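Local structure of Dbv8 protein (Nonomuraea, 4MFZ) at residues L199-A204 and L213-P218; L282-P287 and Y330-R335; D63-L68 and V134-L139. The protein probably transfers a long-chain acyl group from acyl-CoA, such as decanoyl-CoA, to an amino group of a glycopeptide antibiotic, as a GNAT-type N-acyltransferase. All blocks are in the same frame, centred on the assembly; numbering follows the deposited sequence.

Contact 1: residues L199-A204 and L213-P218; sequences LQYNLA and LGLHIP. With MFK (decanoyl-CoA), chain B.
Tyr201 and Leu215 face each other as a non-hydrogen-bonded antiparallel pair, their side chains lying alongside and pointing the same way. With CG of Leu215 swung away from its own N (chi1 -170°), CD1 comes to 3.5 Å from CE2 of Tyr201 and also meets Leu199 CD1. The Leu213 side chain crosses that of Tyr201 at a slant, its CD1 3.9 Å from Tyr201 CD2. Leu199 and Tyr201 rest on helix 226-243, where Ser232 hydrogen-bonds the Tyr201 hydroxyl. On the other side of the sheet, the extended Gln200 side chain crosses the Pro218 ring, CD to CG 3.9 Å, and its amide nitrogen is held by Gln162. Paired backbone bonds flank Tyr201: Gln200 and His216 exchange N-H and C=O in both directions, as do Asn202 and Gly214, with Asn202 N to Gly214 O at 2.8 Å. Beyond His216 the pairing stops and Ile217 turns its backbone to decanoyl-CoA instead. Ile217 N donates to the thioester oxygen OAL at 2.8 Å, while Ile217 O accepts from the pantetheine nitrogen NAF in a nearly straight bond (2.8 Å, 173°). A strand end that leaves the sheet and pairs with acyl-CoA like another strand is the hallmark of the GNAT cofactor site.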
loop_
_atom_site.group_PDB
_atom_site.type_symbol
_atom_site.label_atom_id
_atom_site.label_comp_id
_atom_site.label_asym_id
_atom_site.label_seq_id
_atom_site.Cartn_x
_atom_site.Cartn_y
_atom_site.Cartn_z
ATOM N N LEU A 199 9.024 -9.838 -1.916
ATOM C CA LEU A 199 8.800 -8.643 -2.725
ATOM C C LEU A 199 7.375 -8.575 -3.236
ATOM O O LEU A 199 6.723 -9.619 -3.382
ATOM C CB LEU A 199 9.785 -8.608 -3.924
ATOM C CG LEU A 199 11.291 -8.759 -3.669
ATOM C CD1 LEU A 199 12.085 -8.552 -4.965
ATOM C CD2 LEU A 199 11.830 -7.792 -2.637
ATOM N N GLN A 200 6.917 -7.355 -3.526
ATOM C CA GLN A 200 5.577 -7.117 -4.103
ATOM C C GLN A 200 5.673 -6.576 -5.549
ATOM O O GLN A 200 6.589 -5.837 -5.893
ATOM C CB GLN A 200 4.774 -6.105 -3.270
ATOM C CG GLN A 200 4.227 -6.584 -1.918
ATOM C CD GLN A 200 3.673 -5.428 -1.085
ATOM O OE1 GLN A 200 4.091 -4.281 -1.246
ATOM N NE2 GLN A 200 2.752 -5.727 -0.177
ATOM N N TYR A 201 4.728 -6.954 -6.393
ATOM C CA TYR A 201 4.768 -6.539 -7.784
ATOM C C TYR A 201 3.381 -6.047 -8.132
ATOM O O TYR A 201 2.404 -6.734 -7.830
ATOM C CB TYR A 201 5.097 -7.730 -8.685
ATOM C CG TYR A 201 6.399 -8.397 -8.342
ATOM C CD1 TYR A 201 6.445 -9.444 -7.408
ATOM C CD2 TYR A 201 7.595 -7.971 -8.937
ATOM C CE1 TYR A 201 7.660 -10.039 -7.069
ATOM C CE2 TYR A 201 8.809 -8.573 -8.615
ATOM C CZ TYR A 201 8.835 -9.604 -7.688
ATOM O OH TYR A 201 10.050 -10.179 -7.377
ATOM N N ASN A 202 3.286 -4.879 -8.762
ATOM C CA ASN A 202 1.995 -4.461 -9.287
ATOM C C ASN A 202 1.971 -4.396 -10.814
ATOM O O ASN A 202 2.939 -4.018 -11.446
ATOM C CB ASN A 202 1.497 -3.168 -8.656
ATOM C CG ASN A 202 2.308 -1.977 -9.054
ATOM O OD1 ASN A 202 3.473 -1.845 -8.655
ATOM N ND2 ASN A 202 1.688 -1.062 -9.808
ATOM N N LEU A 203 0.852 -4.807 -11.374
ATOM C CA LEU A 203 0.680 -4.861 -12.798
ATOM C C LEU A 203 0.384 -3.443 -13.247
ATOM O O LEU A 203 -0.717 -2.963 -13.035
ATOM C CB LEU A 203 -0.503 -5.775 -13.110
ATOM C CG LEU A 203 -0.342 -7.247 -12.713
ATOM C CD1 LEU A 203 -1.647 -7.821 -12.199
ATOM C CD2 LEU A 203 0.180 -8.096 -13.874
ATOM N N ALA A 204 1.365 -2.785 -13.853
ATOM C CA ALA A 204 1.237 -1.379 -14.251
ATOM C C ALA A 204 1.343 -1.198 -15.773
ATOM O O ALA A 204 1.588 -2.158 -16.499
ATOM C CB ALA A 204 2.299 -0.545 -13.538
ATOM N N LEU A 213 6.098 -4.083 -14.579
ATOM C CA LEU A 213 5.847 -4.473 -13.193
ATOM C C LEU A 213 6.368 -3.404 -12.254
ATOM O O LEU A 213 7.548 -3.077 -12.303
ATOM C CB LEU A 213 6.513 -5.811 -12.837
ATOM C CG LEU A 213 6.038 -7.143 -13.436
ATOM C CD1 LEU A 213 6.762 -8.261 -12.703
ATOM C CD2 LEU A 213 4.531 -7.335 -13.351
ATOM N N GLY A 214 5.511 -2.841 -11.408
ATOM C CA GLY A 214 6.004 -1.949 -10.365
ATOM C C GLY A 214 6.538 -2.854 -9.262
ATOM O O GLY A 214 5.852 -3.779 -8.860
ATOM N N LEU A 215 7.769 -2.632 -8.816
ATOM C CA LEU A 215 8.362 -3.479 -7.783
ATOM C C LEU A 215 8.397 -2.680 -6.501
ATOM O O LEU A 215 8.779 -1.526 -6.539
ATOM C CB LEU A 215 9.775 -3.967 -8.191
ATOM C CG LEU A 215 10.421 -5.061 -7.321
ATOM C CD1 LEU A 215 11.218 -6.066 -8.132
ATOM C CD2 LEU A 215 11.288 -4.444 -6.233
ATOM N N HIS A 216 7.944 -3.277 -5.384
ATOM C CA HIS A 216 7.920 -2.616 -4.069
ATOM C C HIS A 216 8.465 -3.528 -2.984
ATOM O O HIS A 216 8.174 -4.744 -2.967
ATOM C CB HIS A 216 6.513 -2.144 -3.712
ATOM C CG HIS A 216 5.968 -1.099 -4.666
ATOM N ND1 HIS A 216 5.803 0.197 -4.315
ATOM C CD2 HIS A 216 5.596 -1.188 -6.021
ATOM C CE1 HIS A 216 5.317 0.899 -5.375
ATOM N NE2 HIS A 216 5.201 0.049 -6.422
ATOM N N ILE A 217 9.272 -2.961 -2.087
ATOM C CA ILE A 217 9.834 -3.717 -0.952
ATOM C C ILE A 217 9.053 -3.390 0.320
ATOM O O ILE A 217 9.171 -2.279 0.854
ATOM C CB ILE A 217 11.341 -3.469 -0.741
ATOM C CG1 ILE A 217 12.120 -3.880 -2.002
ATOM C CG2 ILE A 217 11.844 -4.239 0.481
ATOM C CD1 ILE A 217 13.557 -3.410 -2.034
ATOM N N PRO A 218 8.219 -4.336 0.788
ATOM C CA PRO A 218 7.460 -3.964 1.977
ATOM C C PRO A 218 8.360 -4.033 3.184
ATOM O O PRO A 218 9.479 -4.590 3.118
ATOM C CB PRO A 218 6.328 -5.002 2.057
ATOM C CG PRO A 218 6.751 -6.133 1.177
ATOM C CD PRO A 218 7.908 -5.689 0.302
HETATM C CCG MFK B . 18.214 -3.198 -3.256
HETATM C CCF MFK B . 17.893 -3.465 -4.726
HETATM C CCE MFK B . 16.461 -3.066 -5.007
HETATM C CCD MFK B . 16.419 -1.574 -5.230
HETATM C CCC MFK B . 15.174 -1.254 -6.033
HETATM C CCB MFK B . 14.239 -0.398 -5.215
HETATM C CCA MFK B . 13.202 0.179 -6.162
HETATM C CBZ MFK B . 11.848 -0.401 -5.786
HETATM C CAK MFK B . 10.967 0.698 -5.223
HETATM C CAJ MFK B . 10.618 0.385 -3.761
HETATM O OAL MFK B . 10.460 -0.772 -3.358
HETATM S SAI MFK B . 10.442 1.815 -2.765
HETATM C CAH MFK B . 10.128 1.105 -1.094
HETATM C CAG MFK B . 11.387 0.498 -0.466
HETATM N NAF MFK B . 10.973 -0.108 0.809
HETATM C CAE MFK B . 11.477 0.268 1.999
HETATM O OAM MFK B . 12.361 1.111 2.138
HETATM C CAD MFK B . 10.895 -0.482 3.216
HETATM C CAC MFK B . 11.710 -0.149 4.480
HETATM N NAB MFK B . 13.136 -0.485 4.290
HETATM C CAA MFK B . 13.592 -1.655 4.760
HETATM O OAO MFK B . 12.866 -2.473 5.345
HETATM C CAN MFK B . 15.092 -1.932 4.580
HETATM O OAU MFK B . 15.796 -0.730 4.193
HETATM C CAP MFK B . 15.388 -3.084 3.595
HETATM C CAR MFK B . 14.773 -2.768 2.240
HETATM C CAS MFK B . 14.832 -4.424 4.067
HETATM C CAQ MFK B . 16.899 -3.219 3.435
HETATM O OAT MFK B . 17.444 -3.494 4.707
HETATM P PAV MFK B . 18.781 -4.372 4.908
HETATM O OAX MFK B . 18.688 -5.652 4.188
HETATM O OAW MFK B . 19.096 -4.388 6.366
HETATM O OAY MFK B . 19.779 -3.381 4.124
HETATM P PAZ MFK B . 21.380 -3.321 4.228
HETATM O OBA MFK B . 21.842 -2.491 2.969
HETATM O OBB MFK B . 22.034 -4.646 4.266
HETATM O "O5'" MFK B . 21.692 -2.300 5.433
HETATM C "C5'" MFK B . 22.994 -1.922 5.817
HETATM C "C4'" MFK B . 22.864 -1.023 7.052
HETATM O "O4'" MFK B . 21.735 -0.066 7.011
HETATM C "C3'" MFK B . 22.603 -1.839 8.295
HETATM O "O3'" MFK B . 23.186 -1.138 9.392
HETATM P PBV MFK B . 24.060 -1.974 10.473
HETATM O OBW MFK B . 22.940 -2.763 11.267
HETATM O OBY MFK B . 24.724 -0.823 11.408
HETATM O OBX MFK B . 24.992 -2.956 9.925
HETATM C "C2'" MFK B . 21.073 -1.804 8.361
HETATM O "O2'" MFK B . 20.550 -2.114 9.638
HETATM C "C1'" MFK B . 20.783 -0.368 8.043
HETATM N N9 MFK B . 19.401 -0.201 7.520
HETATM C C8 MFK B . 18.968 -0.535 6.299
HETATM N N7 MFK B . 17.669 -0.212 6.224
HETATM C C5 MFK B . 17.317 0.373 7.379
HETATM C C4 MFK B . 18.394 0.370 8.171
HETATM N N3 MFK B . 18.345 0.932 9.388
HETATM C C2 MFK B . 17.112 1.478 10.013
HETATM N N1 MFK B . 15.997 1.415 9.047
HETATM C C6 MFK B . 16.153 0.893 7.822
HETATM N N6 MFK B . 15.113 0.872 6.991
#

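Contact 2: residues L282-P287 and Y330-R335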
loop_
_atom_site.group_PDB
_atom_site.type_symbol
_atom_site.label_atom_id
_atom_site.label_comp_id
_atom_site.label_asym_id
_atom_site.label_seq_id
_atom_site.Cartn_x
_atom_site.Cartn_y
_atom_site.Cartn_z
ATOM N N LEU A 282 19.890 2.962 -13.639
ATOM C CA LEU A 282 19.329 4.251 -13.226
ATOM C C LEU A 282 18.846 5.077 -14.416
ATOM O O LEU A 282 19.570 5.262 -15.380
ATOM C CB LEU A 282 20.344 5.040 -12.372
ATOM C CG LEU A 282 20.795 4.352 -11.059
ATOM C CD1 LEU A 282 21.787 5.200 -10.281
ATOM C CD2 LEU A 282 19.616 3.982 -10.166
ATOM N N LEU A 283 17.605 5.548 -14.367
ATOM C CA LEU A 283 17.127 6.485 -15.373
ATOM C C LEU A 283 17.730 7.873 -15.097
ATOM O O LEU A 283 17.805 8.311 -13.937
ATOM C CB LEU A 283 15.590 6.533 -15.394
ATOM C CG LEU A 283 14.806 5.221 -15.634
ATOM C CD1 LEU A 283 13.342 5.384 -15.238
ATOM C CD2 LEU A 283 14.918 4.699 -17.066
ATOM N N ASP A 284 18.194 8.550 -16.143
ATOM C CA ASP A 284 18.612 9.947 -15.989
ATOM C C ASP A 284 17.404 10.856 -16.118
ATOM O O ASP A 284 16.714 10.841 -17.141
ATOM C CB ASP A 284 19.663 10.353 -17.020
ATOM C CG ASP A 284 20.913 9.514 -16.938
ATOM O OD1 ASP A 284 21.408 9.276 -15.809
ATOM O OD2 ASP A 284 21.395 9.088 -18.009
ATOM N N SER A 285 17.144 11.638 -15.078
ATOM C CA SER A 285 16.037 12.582 -15.090
ATOM C C SER A 285 16.264 13.649 -14.034
ATOM O O SER A 285 17.163 13.521 -13.190
ATOM C CB SER A 285 14.703 11.860 -14.860
ATOM O OG SER A 285 14.699 11.218 -13.603
ATOM N N GLU A 286 15.444 14.700 -14.095
ATOM C CA GLU A 286 15.525 15.862 -13.197
ATOM C C GLU A 286 15.619 15.472 -11.706
ATOM O O GLU A 286 14.986 14.495 -11.267
ATOM C CB GLU A 286 14.314 16.755 -13.460
ATOM C CG GLU A 286 14.289 18.089 -12.741
ATOM C CD GLU A 286 12.981 18.819 -12.970
ATOM O OE1 GLU A 286 12.102 18.259 -13.669
ATOM O OE2 GLU A 286 12.830 19.947 -12.451
ATOM N N PRO A 287 16.418 16.224 -10.915
ATOM C CA PRO A 287 16.570 15.798 -9.511
ATOM C C PRO A 287 15.234 15.543 -8.762
ATOM O O PRO A 287 14.252 16.294 -8.939
ATOM C CB PRO A 287 17.379 16.946 -8.888
ATOM C CG PRO A 287 18.171 17.501 -10.044
ATOM C CD PRO A 287 17.261 17.395 -11.237
ATOM N N TYR A 330 18.505 12.140 -2.223
ATOM C CA TYR A 330 17.684 12.044 -3.449
ATOM C C TYR A 330 17.036 10.671 -3.651
ATOM O O TYR A 330 17.575 9.652 -3.235
ATOM C CB TYR A 330 18.506 12.464 -4.688
ATOM C CG TYR A 330 19.035 13.859 -4.511
ATOM C CD1 TYR A 330 18.258 14.966 -4.864
ATOM C CD2 TYR A 330 20.282 14.083 -3.917
ATOM C CE1 TYR A 330 18.717 16.260 -4.663
ATOM C CE2 TYR A 330 20.747 15.369 -3.710
ATOM C CZ TYR A 330 19.959 16.449 -4.081
ATOM O OH TYR A 330 20.416 17.730 -3.877
ATOM N N GLN A 331 15.857 10.664 -4.262
ATOM C CA GLN A 331 15.253 9.459 -4.798
ATOM C C GLN A 331 15.713 9.296 -6.231
ATOM O O GLN A 331 15.872 10.296 -6.946
ATOM C CB GLN A 331 13.751 9.620 -4.834
ATOM C CG GLN A 331 13.086 9.623 -3.476
ATOM C CD GLN A 331 11.595 9.522 -3.627
ATOM O OE1 GLN A 331 10.987 8.489 -3.350
ATOM N NE2 GLN A 331 10.997 10.585 -4.119
ATOM N N ARG A 332 15.915 8.058 -6.671
ATOM C CA ARG A 332 16.168 7.811 -8.098
ATOM C C ARG A 332 15.183 6.790 -8.633
ATOM O O ARG A 332 14.704 5.928 -7.885
ATOM C CB ARG A 332 17.617 7.360 -8.385
ATOM C CG ARG A 332 18.703 8.134 -7.644
ATOM C CD ARG A 332 19.044 9.472 -8.283
ATOM N NE ARG A 332 20.090 9.282 -9.275
ATOM C CZ ARG A 332 19.854 9.161 -10.568
ATOM N NH1 ARG A 332 18.624 9.239 -10.996
ATOM N NH2 ARG A 332 20.836 8.969 -11.423
ATOM N N SER A 333 14.900 6.904 -9.930
ATOM C CA SER A 333 14.080 5.953 -10.659
ATOM C C SER A 333 14.973 4.970 -11.368
ATOM O O SER A 333 16.030 5.328 -11.881
ATOM C CB SER A 333 13.203 6.683 -11.686
ATOM O OG SER A 333 12.330 7.547 -11.001
ATOM N N GLY A 334 14.568 3.714 -11.380
ATOM C CA GLY A 334 15.406 2.690 -11.984
ATOM C C GLY A 334 14.553 1.653 -12.689
ATOM O O GLY A 334 13.346 1.643 -12.496
ATOM N N ARG A 335 15.186 0.795 -13.493
ATOM C CA ARG A 335 14.516 -0.372 -14.091
ATOM C C ARG A 335 15.398 -1.624 -14.040
ATOM O O ARG A 335 16.615 -1.522 -14.075
ATOM C CB ARG A 335 14.206 -0.162 -15.578
ATOM C CG ARG A 335 13.392 1.047 -15.983
ATOM C CD ARG A 335 13.450 1.184 -17.507
ATOM N NE ARG A 335 14.799 0.856 -17.998
ATOM C CZ ARG A 335 15.093 -0.018 -18.959
ATOM N NH1 ARG A 335 14.131 -0.662 -19.611
ATOM N NH2 ARG A 335 16.363 -0.230 -19.282
#
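Arg332 is bent at chi2 (-80°) and chi3 (-89°), and this double bend carries its guanidinium over to the 282-287 segment, where NH1 donates to the backbone O of Leu283 at 3.2 Å. The acceptor lies in the guanidinium plane, at its edge, and the N-H points at it fairly directly (162°). Leu282 crosses the arginine at about a right angle, its CD1 4.1 Å from Arg332 NH2. Asp284 adds an opposite charge nearby, but OD1 stays 4.4 Å from Arg332 NH2, too far for a salt bridge, so its pull on the guanidinium is probably modest.

The backbone supplies the second bond, from Leu283 N to Ser333 O at 3.0 Å. Leu283 is therefore gripped at both its N and its O, once by main chain and once by a side chain. Leu282 and Gly334 form a non-hydrogen-bonded antiparallel pair here, where strand 281-289, an outermost strand of the mixed GNAT sheet, runs beside strand 330-337. The outer strand is interrupted, and past Leu283 the chain bows away from its neighbour; pairing is found again where Gln331 bonds through its backbone to Gln288.

The two branches of Leu283 meet different residues of the neighbouring strand. CD1 sits 3.8 Å from Ser333 CB, while CD2 lies across the aliphatic part of Arg335, 3.8 Å from its CD. The Ser333 hydroxyl is engaged with Thr255 on the next strand and with Gln288. At the far end Pro287 CB only grazes Tyr330 CE1, at 4.5 Å.

Contact 3: residues D63-L68 and V134-L139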
loop_
_atom_site.group_PDB
_atom_site.type_symbol
_atom_site.label_atom_id
_atom_site.label_comp_id
_atom_site.label_asym_id
_atom_site.label_seq_id
_atom_site.Cartn_x
_atom_site.Cartn_y
_atom_site.Cartn_z
ATOM N N ASP A 63 -10.530 -12.955 14.255
ATOM C CA ASP A 63 -9.844 -14.046 13.531
ATOM C C ASP A 63 -9.315 -13.643 12.138
ATOM O O ASP A 63 -8.149 -13.907 11.795
ATOM C CB ASP A 63 -10.753 -15.261 13.371
ATOM C CG ASP A 63 -11.013 -15.989 14.682
ATOM O OD1 ASP A 63 -10.465 -15.615 15.760
ATOM O OD2 ASP A 63 -11.797 -16.961 14.619
ATOM N N LEU A 64 -10.171 -13.018 11.340
ATOM C CA LEU A 64 -9.749 -12.536 10.038
ATOM C C LEU A 64 -8.644 -11.481 10.173
ATOM O O LEU A 64 -7.619 -11.577 9.495
ATOM C CB LEU A 64 -10.950 -11.989 9.251
ATOM C CG LEU A 64 -10.713 -11.585 7.787
ATOM C CD1 LEU A 64 -10.118 -12.759 7.017
ATOM C CD2 LEU A 64 -12.018 -11.109 7.151
ATOM N N LEU A 65 -8.831 -10.504 11.068
ATOM C CA LEU A 65 -7.845 -9.422 11.200
ATOM C C LEU A 65 -6.479 -9.927 11.707
ATOM O O LEU A 65 -5.442 -9.373 11.350
ATOM C CB LEU A 65 -8.373 -8.282 12.085
ATOM C CG LEU A 65 -9.490 -7.416 11.487
ATOM C CD1 LEU A 65 -10.244 -6.679 12.592
ATOM C CD2 LEU A 65 -8.941 -6.433 10.464
ATOM N N HIS A 66 -6.487 -10.958 12.549
ATOM C CA HIS A 66 -5.240 -11.591 12.978
ATOM C C HIS A 66 -4.551 -12.249 11.821
ATOM O O HIS A 66 -3.334 -12.138 11.668
ATOM C CB HIS A 66 -5.479 -12.635 14.061
ATOM C CG HIS A 66 -4.216 -13.282 14.536
ATOM N ND1 HIS A 66 -3.249 -12.592 15.163
ATOM C CD2 HIS A 66 -3.764 -14.601 14.442
ATOM C CE1 HIS A 66 -2.230 -13.420 15.475
ATOM N NE2 HIS A 66 -2.537 -14.650 15.027
ATOM N N ARG A 67 -5.326 -12.971 11.015
ATOM C CA ARG A 67 -4.810 -13.602 9.817
ATOM C C ARG A 67 -4.219 -12.542 8.878
ATOM O O ARG A 67 -3.265 -12.816 8.176
ATOM C CB ARG A 67 -5.918 -14.342 9.074
ATOM C CG ARG A 67 -6.344 -15.677 9.650
ATOM C CD ARG A 67 -7.216 -16.382 8.629
ATOM N NE ARG A 67 -6.384 -16.924 7.552
ATOM C CZ ARG A 67 -6.833 -17.663 6.540
ATOM N NH1 ARG A 67 -8.127 -17.951 6.429
ATOM N NH2 ARG A 67 -5.984 -18.117 5.628
ATOM N N LEU A 68 -4.786 -11.335 8.882
ATOM C CA LEU A 68 -4.314 -10.228 8.037
ATOM C C LEU A 68 -3.143 -9.492 8.697
ATOM O O LEU A 68 -2.631 -8.489 8.182
ATOM C CB LEU A 68 -5.483 -9.294 7.715
ATOM C CG LEU A 68 -6.554 -9.918 6.806
ATOM C CD1 LEU A 68 -7.821 -9.094 6.816
ATOM C CD2 LEU A 68 -6.095 -10.103 5.370
ATOM N N VAL A 134 -13.518 -1.007 3.871
ATOM C CA VAL A 134 -13.583 -1.211 2.404
ATOM C C VAL A 134 -12.791 -2.498 2.041
ATOM O O VAL A 134 -13.245 -3.325 1.248
ATOM C CB VAL A 134 -13.001 -0.008 1.632
ATOM C CG1 VAL A 134 -13.044 -0.262 0.139
ATOM C CG2 VAL A 134 -13.773 1.260 1.939
ATOM N N PHE A 135 -11.618 -2.670 2.656
ATOM C CA PHE A 135 -10.807 -3.884 2.417
ATOM C C PHE A 135 -11.573 -5.158 2.753
ATOM O O PHE A 135 -11.705 -6.039 1.910
ATOM C CB PHE A 135 -9.546 -3.826 3.239
ATOM C CG PHE A 135 -8.467 -4.729 2.755
ATOM C CD1 PHE A 135 -7.547 -4.282 1.808
ATOM C CD2 PHE A 135 -8.336 -6.031 3.277
ATOM C CE1 PHE A 135 -6.519 -5.138 1.361
ATOM C CE2 PHE A 135 -7.315 -6.869 2.841
ATOM C CZ PHE A 135 -6.409 -6.420 1.882
ATOM N N LEU A 136 -12.084 -5.247 3.982
ATOM C CA LEU A 136 -12.807 -6.439 4.442
ATOM C C LEU A 136 -14.067 -6.715 3.597
ATOM O O LEU A 136 -14.313 -7.872 3.202
ATOM C CB LEU A 136 -13.188 -6.331 5.920
ATOM C CG LEU A 136 -12.118 -6.139 7.001
ATOM C CD1 LEU A 136 -12.787 -5.933 8.365
ATOM C CD2 LEU A 136 -11.164 -7.344 7.007
ATOM N N ALA A 137 -14.831 -5.655 3.296
ATOM C CA ALA A 137 -16.028 -5.760 2.427
ATOM C C ALA A 137 -15.686 -6.363 1.051
ATOM O O ALA A 137 -16.488 -7.055 0.459
ATOM C CB ALA A 137 -16.669 -4.383 2.255
ATOM N N THR A 138 -14.495 -6.085 0.549
ATOM C CA THR A 138 -14.135 -6.403 -0.844
ATOM C C THR A 138 -13.395 -7.752 -0.949
ATOM O O THR A 138 -13.138 -8.236 -2.056
ATOM C CB THR A 138 -13.334 -5.235 -1.457
ATOM O OG1 THR A 138 -14.081 -4.032 -1.264
ATOM C CG2 THR A 138 -13.111 -5.387 -2.984
ATOM N N LEU A 139 -13.069 -8.352 0.193
ATOM C CA LEU A 139 -12.304 -9.624 0.235
ATOM C C LEU A 139 -12.960 -10.771 -0.552
ATOM O O LEU A 139 -12.268 -11.448 -1.291
ATOM C CB LEU A 139 -12.047 -10.072 1.681
ATOM C CG LEU A 139 -10.599 -10.262 2.134
ATOM C CD1 LEU A 139 -9.761 -9.115 1.619
ATOM C CD2 LEU A 139 -10.489 -10.339 3.653
#
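Leu64 and Leu136 mark the closest backbone approach, CA to CA 8.8 Å, between two short helical segments whose directions differ by 100° and whose axes come no closer than 12.4 Å. That spacing is bridged by leucine side chains. Leu64 points at the other helix with CG trans to its own N (chi1 -173°), which carries its two methyls toward the second helix. CD2 is the busier branch, 3.9 Å from Leu136 CD2 and equally 3.9 Å from Leu139 CD2. The two encounters differ in kind: Leu64 and Leu136 slip past one another in opposite directions, whereas Leu64 and Leu139 reach toward each other tip to tip.

One turn later Leu68, just after the helix end, lays CD1 obliquely across Leu136, 3.8 Å from CD2. Leu136 CD2 thus receives methyls from Leu64, Leu68 and, more loosely, Leu65, whose CD2 is 4.2 Å away. The other branch of Leu68 comes to the Phe135 ring, CD2 to CE2 4.3 Å. Helix 153-160 packs against the same cluster, with Trp157 touching Leu64 and Leu68 and Leu160 meeting Leu68 and Phe135. Phe135 also reaches Leu188 and Val189 of helix 182-192, so the layer passes from helix 58-67 through helix 130-148 into the helical body of the N-terminal region.

Every contact between the two segments is carbon to carbon, most of them methyl against methyl. With no polar pair to fix direction, the nearly perpendicular crossing is probably held by the fit of branched side chains and by the exclusion of water from this largely buried patch.

From the N terminus, contact 3 comes first: helix 58-67 meets helix 130-148 across 65 intervening residues, closing a long, largely helical loop within the N-acyltransferase N-terminal region. The chain then enters the GNAT-like region, where contact 1 closes a short hairpin, with eight residues between its segments, and contact 2 follows by joining the outer strand 281-289 to strand 330-337 across 42 residues. The three loops run in series, without nesting or crossing. Contacts 1 and 2 belong to one mixed sheet, their centres about 17 Å apart, with strand 251-256 between them. Contact 3 lies about 36 Å from contact 2, centre to centre, on the opposite side of the chain's centre.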